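Local atomic coordinates of pirin family protein (Acinetobacter baumannii, PDB entry 6D0P), a protein that probably acts as a metal-dependent quercetin 2,3-dioxygenase of the pirin family, a two-domain cupin protein. Residues A[62-67]-A[108-113]; A[99-104]-A[140-145]; A[79-84]-A[112-117]. All coordinates share one frame; numbering follows the deposited sequence. Where two conformers were deposited one is given.

Interaction 1: residues A[62-67]-A[108-113]; sequences GSHPHR and HEEFHS. With MN (manganese (II) ion), chain G.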
ATOM      1  N   GLY A  62      10.188   2.746 -15.875  1.00 21.77           N
ATOM      2  CA  GLY A  62      10.954   1.708 -16.480  1.00 23.12           C
ATOM      3  C   GLY A  62      11.583   0.774 -15.451  1.00 22.82           C
ATOM      4  O   GLY A  62      11.400   0.917 -14.224  1.00 21.02           O
ATOM      5  N   SER A  63      12.311  -0.178 -16.015  1.00 23.16           N
ATOM      6  CA  SER A  63      12.967  -1.283 -15.322  1.00 23.23           C
ATOM      7  C   SER A  63      13.674  -0.801 -14.048  1.00 20.82           C
ATOM      8  O   SER A  63      14.498   0.071 -14.092  1.00 20.03           O
ATOM      9  CB  SER A  63      13.929  -1.963 -16.241  1.00 24.76           C
ATOM     10  OG  SER A  63      14.505  -3.066 -15.588  1.00 29.19           O
ATOM     11  N   HIS A  64      13.317  -1.389 -12.913  1.00 18.96           N
ATOM     12  CA  HIS A  64      13.925  -1.067 -11.641  1.00 18.19           C
ATOM     13  C   HIS A  64      13.863  -2.312 -10.748  1.00 17.66           C
ATOM     14  O   HIS A  64      12.993  -3.151 -10.904  1.00 16.88           O
ATOM     15  CB  HIS A  64      13.233   0.124 -10.961  1.00 18.38           C
ATOM     16  CG  HIS A  64      11.796  -0.121 -10.646  1.00 17.38           C
ATOM     17  ND1 HIS A  64      10.802   0.067 -11.580  1.00 17.14           N
ATOM     18  CD2 HIS A  64      11.179  -0.523  -9.507  1.00 16.95           C
ATOM     19  CE1 HIS A  64       9.633  -0.219 -11.036  1.00 16.46           C
ATOM     20  NE2 HIS A  64       9.837  -0.589  -9.767  1.00 16.39           N
ATOM     21  N   PRO A  65      14.795  -2.419  -9.817  1.00 17.88           N
ATOM     22  CA  PRO A  65      14.829  -3.555  -8.939  1.00 17.31           C
ATOM     23  C   PRO A  65      14.154  -3.340  -7.581  1.00 17.67           C
ATOM     24  O   PRO A  65      13.938  -2.192  -7.158  1.00 18.30           O
ATOM     25  CB  PRO A  65      16.330  -3.774  -8.715  1.00 18.53           C
ATOM     26  CG  PRO A  65      16.886  -2.382  -8.725  1.00 19.59           C
ATOM     27  CD  PRO A  65      16.053  -1.668  -9.763  1.00 19.31           C
ATOM     28  N   HIS A  66      13.839  -4.460  -6.934  1.00 16.10           N
ATOM     29  CA  HIS A  66      13.385  -4.487  -5.543  1.00 15.89           C
ATOM     30  C   HIS A  66      13.967  -5.727  -4.877  1.00 16.04           C
ATOM     31  O   HIS A  66      14.085  -6.792  -5.529  1.00 15.77           O
ATOM     32  CB  HIS A  66      11.853  -4.558  -5.392  1.00 16.48           C
ATOM     33  CG  HIS A  66      11.097  -3.399  -5.934  1.00 16.37           C
ATOM     34  ND1 HIS A  66      11.212  -2.133  -5.384  1.00 17.49           N
ATOM     35  CD2 HIS A  66      10.156  -3.321  -6.905  1.00 16.93           C
ATOM     36  CE1 HIS A  66      10.402  -1.307  -6.041  1.00 18.46           C
ATOM     37  NE2 HIS A  66       9.724  -2.021  -6.963  1.00 16.60           N
ATOM     38  N   ARG A  67      14.314  -5.607  -3.594  1.00 14.77           N
ATOM     39  CA  ARG A  67      14.709  -6.763  -2.834  1.00 14.62           C
ATOM     40  C   ARG A  67      14.351  -6.535  -1.368  1.00 14.77           C
ATOM     41  O   ARG A  67      14.569  -5.430  -0.842  1.00 15.36           O
ATOM     42  CB  ARG A  67      16.212  -7.044  -2.963  1.00 15.37           C
ATOM     43  CG  ARG A  67      16.732  -8.113  -2.002  1.00 16.58           C
ATOM     44  CD  ARG A  67      18.234  -8.374  -2.103  1.00 16.96           C
ATOM     45  NE  ARG A  67      18.577  -9.110  -3.317  1.00 17.59           N
ATOM     46  CZ  ARG A  67      19.812  -9.466  -3.656  1.00 19.05           C
ATOM     47  NH1 ARG A  67      20.845  -9.093  -2.904  1.00 19.39           N
ATOM     48  NH2 ARG A  67      20.006 -10.203  -4.736  1.00 18.95           N
ATOM     49  N   HIS A 108      11.529  -5.135 -12.580  1.00 15.94           N
ATOM     50  CA  HIS A 108      10.270  -4.967 -13.286  1.00 16.16           C
ATOM     51  C   HIS A 108      10.021  -3.518 -13.698  1.00 16.82           C
ATOM     52  O   HIS A 108      10.694  -2.570 -13.271  1.00 16.00           O
ATOM     53  CB  HIS A 108       9.135  -5.573 -12.445  1.00 16.27           C
ATOM     54  CG  HIS A 108       8.629  -4.748 -11.308  1.00 15.64           C
ATOM     55  ND1 HIS A 108       7.356  -4.917 -10.805  1.00 17.02           N
ATOM     56  CD2 HIS A 108       9.167  -3.714 -10.628  1.00 15.77           C
ATOM     57  CE1 HIS A 108       7.164  -4.038  -9.828  1.00 16.29           C
ATOM     58  NE2 HIS A 108       8.249  -3.292  -9.713  1.00 15.33           N
ATOM     59  N   GLU A 109       9.032  -3.395 -14.577  1.00 17.34           N
ATOM     60  CA  GLU A 109       8.534  -2.135 -15.038  1.00 18.66           C
ATOM     61  C   GLU A 109       7.035  -2.084 -14.708  1.00 17.80           C
ATOM     62  O   GLU A 109       6.378  -3.126 -14.625  1.00 16.63           O
ATOM     63  CB  GLU A 109       8.769  -1.965 -16.538  1.00 22.44           C
ATOM     64  CG  GLU A 109       8.050  -3.009 -17.361  1.00 27.21           C
ATOM     65  CD  GLU A 109       8.337  -2.966 -18.853  1.00 33.67           C
ATOM     66  OE1 GLU A 109       7.409  -3.298 -19.639  1.00 38.53           O
ATOM     67  OE2 GLU A 109       9.476  -2.598 -19.222  1.00 34.14           O
ATOM     68  N   GLU A 110       6.530  -0.875 -14.503  1.00 16.39           N
ATOM     69  CA  GLU A 110       5.128  -0.622 -14.157  1.00 16.74           C
ATOM     70  C   GLU A 110       4.663   0.566 -15.005  1.00 16.63           C
ATOM     71  O   GLU A 110       5.231   1.651 -14.937  1.00 15.85           O
ATOM     72  CB  GLU A 110       4.959  -0.324 -12.655  1.00 17.91           C
ATOM     73  CG  GLU A 110       5.396  -1.456 -11.734  1.00 20.14           C
ATOM     74  CD  GLU A 110       5.573  -1.125 -10.247  1.00 22.28           C
ATOM     75  OE1 GLU A 110       6.690  -0.661  -9.836  1.00 21.26           O
ATOM     76  OE2 GLU A 110       4.615  -1.378  -9.489  1.00 25.46           O
ATOM     77  N   PHE A 111       3.552   0.401 -15.691  0.50 17.00           N
ATOM     78  CA  PHE A 111       3.098   1.470 -16.558  0.50 17.03           C
ATOM     79  C   PHE A 111       1.598   1.337 -16.789  0.50 16.70           C
ATOM     80  O   PHE A 111       0.999   0.276 -16.518  0.50 16.25           O
ATOM     81  CB  PHE A 111       3.866   1.389 -17.871  0.50 17.74           C
ATOM     82  CG  PHE A 111       3.864   0.003 -18.454  0.50 17.57           C
ATOM     83  CD1 PHE A 111       4.847  -0.911 -18.115  0.50 17.94           C
ATOM     84  CD2 PHE A 111       2.867  -0.396 -19.322  0.50 18.26           C
ATOM     85  CE1 PHE A 111       4.825  -2.192 -18.639  0.50 17.90           C
ATOM     86  CE2 PHE A 111       2.862  -1.670 -19.864  0.50 18.71           C
ATOM     87  CZ  PHE A 111       3.840  -2.567 -19.517  0.50 18.08           C
ATOM     88  N   HIS A 112       1.018   2.387 -17.343  1.00 15.65           N
ATOM     89  CA  HIS A 112      -0.404   2.372 -17.568  1.00 15.09           C
ATOM     90  C   HIS A 112      -0.721   1.233 -18.549  1.00 15.40           C
ATOM     91  O   HIS A 112       0.034   0.995 -19.506  1.00 15.17           O
ATOM     92  CB  HIS A 112      -0.905   3.701 -18.134  1.00 14.85           C
ATOM     93  CG  HIS A 112      -0.685   4.893 -17.257  1.00 14.61           C
ATOM     94  ND1 HIS A 112      -0.854   6.180 -17.733  1.00 14.14           N
ATOM     95  CD2 HIS A 112      -0.260   5.009 -15.980  1.00 14.13           C
ATOM     96  CE1 HIS A 112      -0.548   7.041 -16.777  1.00 14.79           C
ATOM     97  NE2 HIS A 112      -0.187   6.344 -15.685  1.00 13.65           N
ATOM     98  N   SER A 113      -1.803   0.522 -18.335  1.00 15.66           N
ATOM     99  CA  SER A 113      -2.164  -0.550 -19.250  1.00 16.45           C
ATOM    100  C   SER A 113      -2.397   0.017 -20.654  1.00 18.01           C
ATOM    101  O   SER A 113      -2.778   1.172 -20.797  1.00 17.11           O
ATOM    102  CB  SER A 113      -3.388  -1.255 -18.787  1.00 17.64           C
ATOM    103  OG  SER A 113      -4.552  -0.534 -19.137  1.00 17.82           O
TER
HETATM  104 MN    MN G 303       8.294  -1.393  -8.494  1.00 25.34          MN
HETATM  105  O   HOH W   1      11.430  -1.155 -18.779  1.00 41.03           O
HETATM  106  O   HOH W   2       6.271  -2.215  -7.352  1.00 24.88           O
HETATM  107  O   HOH W   3       7.806   0.398  -7.268  1.00 23.58           O
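His64 and His66 from one strand and His108 and Glu110 from the other turn their tips onto a single manganese ion. His64 NE2 binds the manganese at 2.2 Å, His108 NE2 at 2.3 Å and Glu110 OE1 at 2.2 Å; His66 NE2 and two waters bring the ligand number to six. As a hydrogen-bonded pair, His64 and His108 put their side chains on the same face; with CG between the backbone N and the carbonyl carbon (chi1 62° and 79°) both rings tip toward the metal. There the edge of His108 points toward the face of His64 in an offset edge-to-face pair, planes 63° apart. Backbone bonds join the same two residues both ways: His64 N donates to His108 O (2.9 Å), and His108 N to His64 O (3.0 Å). Second-shell bonds set the ligands. His64 ND1 gives its proton to Gly62 O (2.8 Å), which lies in the ring plane, fixing the ring's rotation and leaving NE2 to the metal. Glu110 OE2, the oxygen that does not bind manganese, is held by Gln127 NE2. Three histidines and one glutamate presented by neighbouring strands are the classic metal site of a cupin, here in the pirin family's N-terminal barrel.

Interaction 2: residues A[99-104]-A[140-145]; sequences WMTAGA and PGKYQA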
ATOM      1  N   TRP A  99      -0.334  -8.087  -4.972  1.00 12.76           N
ATOM      2  CA  TRP A  99       0.470  -8.216  -3.763  1.00 12.98           C
ATOM      3  C   TRP A  99       1.745  -8.957  -4.165  1.00 12.85           C
ATOM      4  O   TRP A  99       1.755 -10.185  -4.219  1.00 12.98           O
ATOM      5  CB  TRP A  99      -0.320  -8.951  -2.667  1.00 13.86           C
ATOM      6  CG  TRP A  99       0.294  -8.835  -1.307  1.00 14.40           C
ATOM      7  CD1 TRP A  99       1.452  -9.421  -0.882  1.00 14.67           C
ATOM      8  CD2 TRP A  99      -0.230  -8.116  -0.175  1.00 14.12           C
ATOM      9  NE1 TRP A  99       1.697  -9.089   0.428  1.00 15.16           N
ATOM     10  CE2 TRP A  99       0.678  -8.305   0.889  1.00 14.81           C
ATOM     11  CE3 TRP A  99      -1.368  -7.331   0.043  1.00 14.78           C
ATOM     12  CZ2 TRP A  99       0.496  -7.726   2.141  1.00 15.48           C
ATOM     13  CZ3 TRP A  99      -1.549  -6.765   1.284  1.00 15.92           C
ATOM     14  CH2 TRP A  99      -0.625  -6.950   2.312  1.00 15.74           C
HETATM   15  N   MSE A 100       2.774  -8.213  -4.534  1.00 12.96           N
HETATM   16  CA  MSE A 100       4.000  -8.807  -5.049  1.00 13.79           C
HETATM   17  C   MSE A 100       5.072  -8.889  -4.011  1.00 13.51           C
HETATM   18  O   MSE A 100       5.440  -7.874  -3.375  1.00 14.60           O
HETATM   19  CB  MSE A 100       4.551  -7.971  -6.208  1.00 15.13           C
HETATM   20  CG  MSE A 100       5.816  -8.630  -6.787  1.00 18.17           C
HETATM   21 SE   MSE A 100       6.663  -7.453  -8.154  1.00 23.32          SE
HETATM   22  CE  MSE A 100       7.463  -6.188  -6.916  1.00 21.20           C
ATOM     23  N   THR A 101       5.587 -10.093  -3.810  1.00 13.72           N
ATOM     24  CA  THR A 101       6.703 -10.279  -2.902  1.00 13.32           C
ATOM     25  C   THR A 101       7.998 -10.188  -3.716  1.00 13.65           C
ATOM     26  O   THR A 101       8.236 -11.047  -4.567  1.00 13.64           O
ATOM     27  CB  THR A 101       6.654 -11.638  -2.206  1.00 14.28           C
ATOM     28  OG1 THR A 101       5.369 -11.833  -1.617  1.00 15.31           O
ATOM     29  CG2 THR A 101       7.753 -11.776  -1.180  1.00 14.72           C
ATOM     30  N   ALA A 102       8.795  -9.155  -3.510  1.00 13.18           N
ATOM     31  CA  ALA A 102      10.053  -9.037  -4.208  1.00 14.12           C
ATOM     32  C   ALA A 102      11.025 -10.096  -3.676  1.00 15.40           C
ATOM     33  O   ALA A 102      11.776 -10.715  -4.454  1.00 14.25           O
ATOM     34  CB  ALA A 102      10.622  -7.650  -4.047  1.00 14.82           C
ATOM     35  N   GLY A 103      11.065 -10.261  -2.350  1.00 15.37           N
ATOM     36  CA  GLY A 103      11.918 -11.283  -1.772  1.00 15.76           C
ATOM     37  C   GLY A 103      13.372 -11.127  -2.197  1.00 15.40           C
ATOM     38  O   GLY A 103      13.914 -10.025  -2.153  1.00 14.14           O
ATOM     39  N   ALA A 104      13.968 -12.226  -2.659  1.00 15.65           N
ATOM     40  CA  ALA A 104      15.373 -12.286  -3.075  1.00 15.71           C
ATOM     41  C   ALA A 104      15.632 -11.337  -4.243  1.00 16.67           C
ATOM     42  O   ALA A 104      16.793 -10.982  -4.475  1.00 17.04           O
ATOM     43  CB  ALA A 104      15.771 -13.705  -3.440  1.00 17.34           C
ATOM     44  N   PRO A 140      12.127 -16.682  -2.720  1.00 18.11           N
ATOM     45  CA  PRO A 140      11.937 -16.307  -4.115  1.00 18.84           C
ATOM     46  C   PRO A 140      10.756 -15.347  -4.305  1.00 18.39           C
ATOM     47  O   PRO A 140       9.706 -15.470  -3.624  1.00 18.50           O
ATOM     48  CB  PRO A 140      11.664 -17.625  -4.871  1.00 19.59           C
ATOM     49  CG  PRO A 140      12.188 -18.704  -3.937  1.00 20.01           C
ATOM     50  CD  PRO A 140      12.035 -18.132  -2.536  1.00 19.98           C
ATOM     51  N   GLY A 141      10.962 -14.382  -5.189  1.00 17.62           N
ATOM     52  CA  GLY A 141       9.908 -13.431  -5.549  1.00 17.49           C
ATOM     53  C   GLY A 141       8.690 -14.149  -6.117  1.00 16.85           C
ATOM     54  O   GLY A 141       8.825 -15.188  -6.763  1.00 17.05           O
ATOM     55  N   LYS A 142       7.506 -13.606  -5.862  1.00 15.86           N
ATOM     56  CA  LYS A 142       6.276 -14.219  -6.328  1.00 17.24           C
ATOM     57  C   LYS A 142       5.188 -13.153  -6.453  1.00 16.61           C
ATOM     58  O   LYS A 142       5.292 -12.048  -5.882  1.00 15.25           O
ATOM     59  CB  LYS A 142       5.812 -15.304  -5.353  1.00 18.65           C
ATOM     60  CG  LYS A 142       5.441 -14.796  -3.964  1.00 19.77           C
ATOM     61  CD  LYS A 142       4.970 -15.875  -2.985  1.00 21.22           C
ATOM     62  CE  LYS A 142       4.449 -15.270  -1.694  1.00 22.87           C
ATOM     63  NZ  LYS A 142       3.994 -16.303  -0.734  1.00 26.78           N
ATOM     64  N   TYR A 143       4.144 -13.505  -7.196  1.00 16.22           N
ATOM     65  CA  TYR A 143       3.019 -12.604  -7.397  1.00 16.14           C
ATOM     66  C   TYR A 143       1.731 -13.147  -6.790  1.00 15.59           C
ATOM     67  O   TYR A 143       1.504 -14.345  -6.740  1.00 15.33           O
ATOM     68  CB  TYR A 143       2.717 -12.439  -8.889  1.00 19.64           C
ATOM     69  CG  TYR A 143       3.800 -11.721  -9.644  1.00 20.62           C
ATOM     70  CD1 TYR A 143       3.910 -10.347  -9.599  1.00 20.36           C
ATOM     71  CD2 TYR A 143       4.714 -12.419 -10.407  1.00 25.75           C
ATOM     72  CE1 TYR A 143       4.890  -9.676 -10.311  1.00 21.55           C
ATOM     73  CE2 TYR A 143       5.714 -11.766 -11.110  1.00 27.82           C
ATOM     74  CZ  TYR A 143       5.806 -10.386 -11.058  1.00 25.11           C
ATOM     75  OH  TYR A 143       6.779  -9.729 -11.756  1.00 26.75           O
ATOM     76  N   GLN A 144       0.876 -12.232  -6.366  1.00 14.48           N
ATOM     77  CA  GLN A 144      -0.483 -12.562  -6.005  1.00 15.10           C
ATOM     78  C   GLN A 144      -1.368 -11.572  -6.761  1.00 15.91           C
ATOM     79  O   GLN A 144      -1.505 -10.398  -6.343  1.00 14.35           O
ATOM     80  CB  GLN A 144      -0.773 -12.470  -4.507  1.00 15.04           C
ATOM     81  CG  GLN A 144      -0.100 -13.528  -3.651  1.00 15.75           C
ATOM     82  CD  GLN A 144      -0.407 -13.295  -2.189  1.00 16.90           C
ATOM     83  OE1 GLN A 144      -1.540 -13.511  -1.748  1.00 15.06           O
ATOM     84  NE2 GLN A 144       0.609 -12.866  -1.430  1.00 14.15           N
ATOM     85  N   ALA A 145      -1.905 -12.023  -7.892  1.00 15.79           N
ATOM     86  CA  ALA A 145      -2.812 -11.197  -8.681  1.00 17.15           C
ATOM     87  C   ALA A 145      -4.224 -11.442  -8.160  1.00 18.52           C
ATOM     88  O   ALA A 145      -4.740 -12.540  -8.258  1.00 20.01           O
ATOM     89  CB  ALA A 145      -2.700 -11.516 -10.158  1.00 17.78           C
TER
HETATM   90  O   HOH W   4       3.108 -12.248  -2.937  1.00 15.25           O
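A single antiparallel bridge, Thr101 with Lys142, lies at the centre of this contact, where strand 97-101 of the N-terminal cupin domain takes up, on the side away from strand 69-75, the irregular chain leading into the outermost strand 145-146. Thr101 N donates to Lys142 O at 2.9 Å and Lys142 N returns a bond to Thr101 O at 3.0 Å. Two residues along, Trp99 N meets Gln144 O at 2.9 Å, while the answering bond from Gln144 N to Trp99 O is weak, and Gln144 N also bonds Gln98 OE1. Beyond Thr101 the pairing gives way to close backbone packing, with Gly141 CA only 3.1 Å from Thr101 O.

Side chains meet on both sides of this ladder. Met100, a selenomethionine, runs alongside Tyr143, pointing the same way; its CG is anti to the backbone N (chi1 -178°), and SE comes within 3.6 Å of Tyr143 CE1. This Met-aromatic contact is oblique, SE lying 55° off the ring normal. Met100 also packs on His108, a manganese ligand, so the selenomethionine stands just behind the metal site; Tyr143 OH bonds OD2 of Asp84, whose side chain touches His108. Across the ladder, Lys142 crosses over Thr101, its methylene carbons rather than its amine touching the threonine. Trp99 and Gln144 lie side by side, indole and amide planes 46° apart. The polar ends on this side have further partners: Trp99 NE1 and Thr101 OG1 each bond one oxygen of the Glu70 carboxylate, and Gln144 OE1 accepts from Thr178 N. One water stitches the two chains together on this side, donating to Trp99 O and to Thr101 OG1 (2.7 Å) and accepting from Gln144 NE2 at 3.0 Å.

Interaction 3: residues A[79-84]-A[112-117]; sequences EVTHKD and HSPEFA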
ATOM      1  N   GLU A  79      -5.733   1.665 -14.923  1.00 18.34           N
ATOM      2  CA  GLU A  79      -5.177   0.312 -14.876  1.00 18.00           C
ATOM      3  C   GLU A  79      -3.656   0.366 -14.983  1.00 17.54           C
ATOM      4  O   GLU A  79      -3.134   1.224 -15.668  1.00 16.75           O
ATOM      5  CB  GLU A  79      -5.634  -0.532 -16.067  1.00 19.94           C
ATOM      6  CG  GLU A  79      -7.127  -0.619 -16.288  1.00 21.31           C
ATOM      7  CD  GLU A  79      -7.544  -1.621 -17.365  1.00 25.95           C
ATOM      8  OE1 GLU A  79      -6.693  -1.964 -18.261  1.00 24.23           O
ATOM      9  OE2 GLU A  79      -8.744  -2.055 -17.333  1.00 25.44           O
ATOM     10  N   VAL A  80      -2.978  -0.600 -14.352  1.00 17.32           N
ATOM     11  CA  VAL A  80      -1.524  -0.687 -14.370  1.00 18.40           C
ATOM     12  C   VAL A  80      -1.111  -2.059 -14.905  1.00 19.22           C
ATOM     13  O   VAL A  80      -1.627  -3.086 -14.453  1.00 20.52           O
ATOM     14  CB  VAL A  80      -0.948  -0.443 -12.964  1.00 19.30           C
ATOM     15  CG1 VAL A  80       0.548  -0.730 -12.871  1.00 20.83           C
ATOM     16  CG2 VAL A  80      -1.246   0.962 -12.474  1.00 20.90           C
ATOM     17  N   THR A  81      -0.209  -2.068 -15.887  1.00 18.62           N
ATOM     18  CA  THR A  81       0.389  -3.281 -16.386  1.00 18.71           C
ATOM     19  C   THR A  81       1.834  -3.334 -15.856  1.00 20.68           C
ATOM     20  O   THR A  81       2.533  -2.303 -15.814  1.00 22.58           O
ATOM     21  CB  THR A  81       0.333  -3.362 -17.911  1.00 19.98           C
ATOM     22  OG1 THR A  81      -1.040  -3.483 -18.287  1.00 20.07           O
ATOM     23  CG2 THR A  81       1.102  -4.545 -18.476  1.00 20.73           C
ATOM     24  N   HIS A  82       2.263  -4.501 -15.405  1.00 18.38           N
ATOM     25  CA  HIS A  82       3.613  -4.672 -14.892  1.00 18.42           C
ATOM     26  C   HIS A  82       4.211  -5.898 -15.581  1.00 18.44           C
ATOM     27  O   HIS A  82       3.492  -6.796 -15.980  1.00 17.72           O
ATOM     28  CB  HIS A  82       3.635  -4.755 -13.363  1.00 19.94           C
ATOM     29  CG  HIS A  82       2.739  -5.808 -12.805  1.00 20.53           C
ATOM     30  ND1 HIS A  82       3.208  -7.035 -12.407  1.00 21.20           N
ATOM     31  CD2 HIS A  82       1.397  -5.839 -12.640  1.00 21.34           C
ATOM     32  CE1 HIS A  82       2.192  -7.777 -11.999  1.00 22.14           C
ATOM     33  NE2 HIS A  82       1.068  -7.062 -12.122  1.00 20.71           N
ATOM     34  N   LYS A  83       5.524  -5.885 -15.739  1.00 18.36           N
ATOM     35  CA  LYS A  83       6.239  -6.935 -16.424  1.00 20.63           C
ATOM     36  C   LYS A  83       7.636  -7.034 -15.813  1.00 19.21           C
ATOM     37  O   LYS A  83       8.286  -6.000 -15.656  1.00 16.84           O
ATOM     38  CB  LYS A  83       6.378  -6.623 -17.922  1.00 26.01           C
ATOM     39  CG  LYS A  83       7.185  -7.654 -18.696  1.00 31.61           C
ATOM     40  CD  LYS A  83       7.016  -7.637 -20.202  1.00 39.28           C
ATOM     41  CE  LYS A  83       7.597  -6.414 -20.872  1.00 42.94           C
ATOM     42  NZ  LYS A  83       7.546  -6.554 -22.349  1.00 48.99           N
ATOM     43  N   ASP A  84       8.086  -8.252 -15.514  1.00 19.51           N
ATOM     44  CA  ASP A  84       9.430  -8.438 -14.942  1.00 20.91           C
ATOM     45  C   ASP A  84      10.415  -8.957 -16.001  1.00 23.72           C
ATOM     46  O   ASP A  84      10.074  -9.119 -17.177  1.00 24.70           O
ATOM     47  CB  ASP A  84       9.411  -9.317 -13.700  1.00 20.21           C
ATOM     48  CG  ASP A  84       8.965 -10.743 -13.948  1.00 25.93           C
ATOM     49  OD1 ASP A  84       9.343 -11.344 -15.011  1.00 25.85           O
ATOM     50  OD2 ASP A  84       8.235 -11.222 -13.105  1.00 27.05           O
ATOM     51  N   HIS A 112       1.018   2.387 -17.343  1.00 15.65           N
ATOM     52  CA  HIS A 112      -0.404   2.372 -17.568  1.00 15.09           C
ATOM     53  C   HIS A 112      -0.721   1.233 -18.549  1.00 15.40           C
ATOM     54  O   HIS A 112       0.034   0.995 -19.506  1.00 15.17           O
ATOM     55  CB  HIS A 112      -0.905   3.701 -18.134  1.00 14.85           C
ATOM     56  CG  HIS A 112      -0.685   4.893 -17.257  1.00 14.61           C
ATOM     57  ND1 HIS A 112      -0.854   6.180 -17.733  1.00 14.14           N
ATOM     58  CD2 HIS A 112      -0.260   5.009 -15.980  1.00 14.13           C
ATOM     59  CE1 HIS A 112      -0.548   7.041 -16.777  1.00 14.79           C
ATOM     60  NE2 HIS A 112      -0.187   6.344 -15.685  1.00 13.65           N
ATOM     61  N   SER A 113      -1.803   0.522 -18.335  1.00 15.66           N
ATOM     62  CA  SER A 113      -2.164  -0.550 -19.250  1.00 16.45           C
ATOM     63  C   SER A 113      -2.397   0.017 -20.654  1.00 18.01           C
ATOM     64  O   SER A 113      -2.778   1.172 -20.797  1.00 17.11           O
ATOM     65  CB  SER A 113      -3.388  -1.255 -18.787  1.00 17.64           C
ATOM     66  OG  SER A 113      -4.552  -0.534 -19.137  1.00 17.82           O
ATOM     67  N   PRO A 114      -2.202  -0.802 -21.684  1.00 19.86           N
ATOM     68  CA  PRO A 114      -2.457  -0.342 -23.062  1.00 20.20           C
ATOM     69  C   PRO A 114      -3.896   0.166 -23.243  1.00 20.82           C
ATOM     70  O   PRO A 114      -4.113   1.143 -23.944  1.00 19.67           O
ATOM     71  CB  PRO A 114      -2.235  -1.585 -23.930  1.00 21.80           C
ATOM     72  CG  PRO A 114      -1.233  -2.405 -23.152  1.00 22.45           C
ATOM     73  CD  PRO A 114      -1.455  -2.072 -21.686  1.00 19.87           C
ATOM     74  N   GLU A 115      -4.856  -0.508 -22.607  1.00 21.15           N
ATOM     75  CA  GLU A 115      -6.260  -0.129 -22.702  1.00 24.02           C
ATOM     76  C   GLU A 115      -6.479   1.258 -22.070  1.00 21.75           C
ATOM     77  O   GLU A 115      -7.173   2.110 -22.634  1.00 20.94           O
ATOM     78  CB  GLU A 115      -7.110  -1.200 -22.018  1.00 28.99           C
ATOM     79  CG  GLU A 115      -8.572  -0.817 -21.844  1.00 36.28           C
ATOM     80  CD  GLU A 115      -9.458  -1.126 -23.039  1.00 44.17           C
ATOM     81  OE1 GLU A 115      -8.959  -1.736 -24.012  1.00 54.34           O
ATOM     82  OE2 GLU A 115     -10.650  -0.763 -22.993  1.00 52.14           O
ATOM     83  N   PHE A 116      -5.900   1.474 -20.896  1.00 19.46           N
ATOM     84  CA  PHE A 116      -6.035   2.772 -20.230  1.00 19.41           C
ATOM     85  C   PHE A 116      -5.306   3.851 -21.036  1.00 19.04           C
ATOM     86  O   PHE A 116      -5.859   4.920 -21.255  1.00 19.40           O
ATOM     87  CB  PHE A 116      -5.524   2.738 -18.790  1.00 18.90           C
ATOM     88  CG  PHE A 116      -5.624   4.085 -18.121  1.00 18.95           C
ATOM     89  CD1 PHE A 116      -6.859   4.628 -17.815  1.00 18.99           C
ATOM     90  CD2 PHE A 116      -4.493   4.843 -17.883  1.00 20.24           C
ATOM     91  CE1 PHE A 116      -6.960   5.888 -17.254  1.00 19.37           C
ATOM     92  CE2 PHE A 116      -4.595   6.097 -17.304  1.00 20.71           C
ATOM     93  CZ  PHE A 116      -5.830   6.613 -16.992  1.00 19.56           C
ATOM     94  N   ALA A 117      -4.126   3.543 -21.544  1.00 19.23           N
ATOM     95  CA  ALA A 117      -3.354   4.509 -22.328  1.00 20.54           C
ATOM     96  C   ALA A 117      -4.178   4.962 -23.533  1.00 22.50           C
ATOM     97  O   ALA A 117      -4.222   6.143 -23.820  1.00 24.06           O
ATOM     98  CB  ALA A 117      -2.047   3.917 -22.796  1.00 20.28           C
TER
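A capped helix start meets a strand start here: Ser113, the N-cap of helix 114-119, is gripped by Glu79, the residue just before strand 80-84 in the N-terminal cupin domain. Strand 106-112 runs out beside strand 80-84, and the last pair between them, Val80 with His112, is antiparallel and non-hydrogen-bonded, its CA atoms 4.6 Å apart. The side chains of that pair diverge; Val80 packs on Phe123 and Met125, and His112 NE2 donates to Gly22 O.

The polar bonds fall to the flanking residues. Ser113 N donates to Glu79 O at 3.1 Å, approaching from above the carbonyl plane, 55° out of it. Ser113 OG donates to Glu79 OE1 at 2.7 Å, reaching the anti side of the carboxylate. With OG held between the backbone N and the carbonyl carbon (chi1 80°), the same oxygen accepts from Phe116 N at 3.0 Å. Thr81 flanks the serine: its OG1, which bonds Thr91 OG1, lies 3.3 Å from Ser113 CB and also touches Pro114 CD. Phe116 brings CB and CG to about 4.0 Å from Glu79 N, a buried amide with no polar partner in the model.

Ser113 OG is therefore engaged as donor and acceptor at once, its proton directed to Glu79 while the oxygen accepts the helix amide of Phe116. A carboxylate bonded to the N-cap hydroxyl, near the start of the helix, would be expected to feel a favourable helix dipole and may be stabilised in its charged form, though Glu115, of like charge with its OE2 6.1 Å from Glu79 OE2, would work the other way.

Overall arrangement
Interactions 1 and 3 share His112 and Ser113: strand 106-112 supplies manganese ligands from His108 and Glu110 and runs on into the capped helix, the centres of the two contacts 11 Å apart. Strand 80-84 joins them along its length, with Thr81 N to Phe111 O at 2.7 Å and Glu109 N to Lys83 O at 2.9 Å. Interaction 2, its centre 13 Å from that of interaction 1, backs the metal site from another sheet: Met100 CE lies 3.6 Å from His108 CE1, and Ala102 CB equally far from His66 CB. Interactions 2 and 3, 18 Å apart between centres, meet through Tyr143, whose OH bonds Asp84 OD2 at 2.5 Å and whose ring packs on His82.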